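Local coordinates for ESX-5 secretion system protein EccC5 (Mycobacterium tuberculosis, PDB 6J18) that serves as the ATP-binding motor component of the ESX-5 type VII secretion system, which exports EsxN and a number of PE_PGRS and PPE proteins, this chain being EccC5's C-terminal FtsK/SpoIIIE-type ATPase domain, at residues P227-A232 with R258-A263. Residues are numbered along the deposited sequence; the frame is centred on the assembly and turned at random.
Sequences PFVNRA and RALHQA
In this FtsK/SpoIIIE-type ATPase domain, a helix that follows strand 237-244, in the parallel part of the mixed central sheet, meets the loop leading into that strand: Val-229, ahead of the short helix 232-235, reaches the last turn of helix 255-262. It illustrates how one branched side chain can join a loop to a helix end. Val-229 CG1 lies anti to the backbone N (chi1 166°), which carries this methyl forward to Ala-259, Leu-260 and Ala-263. Val-229 CG1 lies 3.6 Å from Ala-259 O, its nearest neighbour across the contact. Val-229 CG1 also packs 3.9 Å from Ala-263 CB. From Leu-260 CD2 to Val-229 CG1 the gap is 4.0 Å. On the second branch, Val-229 CG2 stands 4.2 Å from Ala-259 CB. Leu-260 takes part through one branch end, since its CB points away from the loop while CD2 comes back toward it; the same side chain also rests on Val-239 of the sheet and on His-95.

Beside these methyls runs a polar link. A water donates to both Asn-230 OD1, at 3.2 Å, and Ala-259 O, at 2.9 Å. That carbonyl also accepts the helical bond from Ala-263 N, so it serves the final turn and the water together. Behind the valine, its own carbonyl O is hydrogen-bonded to His-95 NE2, which ties the loop to the segment just before strand 96-100.

The two segments bury 173 Å² between them, a modest interface in which direct contact is van der Waals and the polar connection runs through a single ordered water. Such chemistry implies that the fit at the buried valine probably rests on the shape of its two methyls, while the water bridges the more exposed asparagine to the helix.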
loop_
_atom_site.group_PDB
_atom_site.type_symbol
_atom_site.label_atom_id
_atom_site.label_comp_id
_atom_site.label_asym_id
_atom_site.label_seq_id
_atom_site.Cartn_x
_atom_site.Cartn_y
_atom_site.Cartn_z
ATOM N N PRO A 227 -4.485 -10.212 11.770
ATOM C CA PRO A 227 -5.573 -11.158 11.481
ATOM C C PRO A 227 -6.501 -10.761 10.326
ATOM O O PRO A 227 -7.275 -11.601 9.868
ATOM C CB PRO A 227 -6.365 -11.187 12.794
ATOM C CG PRO A 227 -5.381 -10.806 13.833
ATOM C CD PRO A 227 -4.521 -9.774 13.178
ATOM N N PHE A 228 -6.426 -9.518 9.862
ATOM C CA PHE A 228 -7.339 -9.046 8.822
ATOM C C PHE A 228 -6.719 -9.084 7.428
ATOM O O PHE A 228 -7.408 -8.858 6.433
ATOM C CB PHE A 228 -7.812 -7.625 9.136
ATOM C CG PHE A 228 -8.494 -7.497 10.468
ATOM C CD1 PHE A 228 -9.816 -7.879 10.622
ATOM C CD2 PHE A 228 -7.813 -6.996 11.564
ATOM C CE1 PHE A 228 -10.446 -7.766 11.847
ATOM C CE2 PHE A 228 -8.438 -6.878 12.792
ATOM C CZ PHE A 228 -9.756 -7.263 12.932
ATOM N N VAL A 229 -5.425 -9.375 7.364
ATOM C CA VAL A 229 -4.689 -9.370 6.101
ATOM C C VAL A 229 -5.252 -10.384 5.106
ATOM O O VAL A 229 -5.398 -10.091 3.918
ATOM C CB VAL A 229 -3.188 -9.660 6.335
ATOM C CG1 VAL A 229 -2.485 -10.005 5.026
ATOM C CG2 VAL A 229 -2.519 -8.479 7.022
ATOM N N ASN A 230 -5.587 -11.570 5.603
ATOM C CA ASN A 230 -6.016 -12.668 4.745
ATOM C C ASN A 230 -7.438 -12.504 4.209
ATOM O O ASN A 230 -7.794 -13.091 3.188
ATOM C CB ASN A 230 -5.897 -13.993 5.498
ATOM C CG ASN A 230 -5.420 -15.122 4.612
ATOM O OD1 ASN A 230 -4.600 -14.918 3.717
ATOM N ND2 ASN A 230 -5.926 -16.324 4.860
ATOM N N ARG A 231 -8.250 -11.711 4.900
ATOM C CA ARG A 231 -9.610 -11.431 4.446
ATOM C C ARG A 231 -9.816 -9.930 4.289
ATOM O O ARG A 231 -10.870 -9.395 4.632
ATOM C CB ARG A 231 -10.639 -12.010 5.420
ATOM C CG ARG A 231 -10.359 -11.701 6.881
ATOM C CD ARG A 231 -11.376 -12.372 7.795
ATOM N NE ARG A 231 -12.704 -11.776 7.670
ATOM C CZ ARG A 231 -13.190 -10.856 8.498
ATOM N NH1 ARG A 231 -12.457 -10.424 9.516
ATOM N NH2 ARG A 231 -14.408 -10.368 8.309
ATOM N N ALA A 232 -8.797 -9.262 3.758
ATOM C CA ALA A 232 -8.785 -7.808 3.644
ATOM C C ALA A 232 -9.894 -7.274 2.744
ATOM O O ALA A 232 -10.480 -6.228 3.029
ATOM C CB ALA A 232 -7.436 -7.343 3.134
ATOM N N ARG A 258 5.350 -11.019 7.173
ATOM C CA ARG A 258 5.116 -12.449 7.009
ATOM C C ARG A 258 3.694 -12.724 6.536
ATOM O O ARG A 258 3.468 -13.563 5.665
ATOM C CB ARG A 258 5.381 -13.183 8.325
ATOM C CG ARG A 258 4.985 -14.652 8.312
ATOM C CD ARG A 258 5.239 -15.353 9.652
ATOM N NE ARG A 258 5.483 -14.433 10.763
ATOM C CZ ARG A 258 6.688 -14.053 11.182
ATOM N NH1 ARG A 258 7.778 -14.533 10.602
ATOM N NH2 ARG A 258 6.801 -13.206 12.197
ATOM N N ALA A 259 2.738 -12.010 7.121
ATOM C CA ALA A 259 1.335 -12.163 6.755
ATOM C C ALA A 259 1.097 -11.704 5.320
ATOM O O ALA A 259 0.301 -12.298 4.593
ATOM C CB ALA A 259 0.446 -11.387 7.716
ATOM N N LEU A 260 1.792 -10.646 4.918
ATOM C CA LEU A 260 1.664 -10.127 3.563
ATOM C C LEU A 260 2.262 -11.101 2.550
ATOM O O LEU A 260 1.741 -11.254 1.445
ATOM C CB LEU A 260 2.330 -8.755 3.448
ATOM C CG LEU A 260 1.571 -7.607 4.120
ATOM C CD1 LEU A 260 2.372 -6.316 4.073
ATOM C CD2 LEU A 260 0.203 -7.417 3.479
ATOM N N HIS A 261 3.351 -11.764 2.929
ATOM C CA HIS A 261 3.968 -12.761 2.062
ATOM C C HIS A 261 3.076 -13.993 1.951
ATOM O O HIS A 261 2.957 -14.590 0.883
ATOM C CB HIS A 261 5.354 -13.153 2.580
ATOM C CG HIS A 261 6.072 -14.132 1.703
ATOM N ND1 HIS A 261 5.740 -14.329 0.378
ATOM C CD2 HIS A 261 7.098 -14.976 1.960
ATOM C CE1 HIS A 261 6.533 -15.249 -0.140
ATOM N NE2 HIS A 261 7.367 -15.658 0.799
ATOM N N GLN A 262 2.449 -14.365 3.063
ATOM C CA GLN A 262 1.537 -15.502 3.082
ATOM C C GLN A 262 0.298 -15.224 2.237
ATOM O O GLN A 262 -0.310 -16.143 1.690
ATOM C CB GLN A 262 1.130 -15.843 4.517
ATOM C CG GLN A 262 2.066 -16.817 5.214
ATOM C CD GLN A 262 1.690 -17.049 6.664
ATOM O OE1 GLN A 262 0.689 -16.521 7.151
ATOM N NE2 GLN A 262 2.491 -17.844 7.363
ATOM N N ALA A 263 -0.068 -13.952 2.133
ATOM C CA ALA A 263 -1.207 -13.545 1.316
ATOM C C ALA A 263 -0.783 -13.296 -0.129
ATOM O O ALA A 263 -1.582 -12.843 -0.949
ATOM C CB ALA A 263 -1.861 -12.303 1.900
HETATM O O HOH W 1 -2.096 -13.754 5.369
#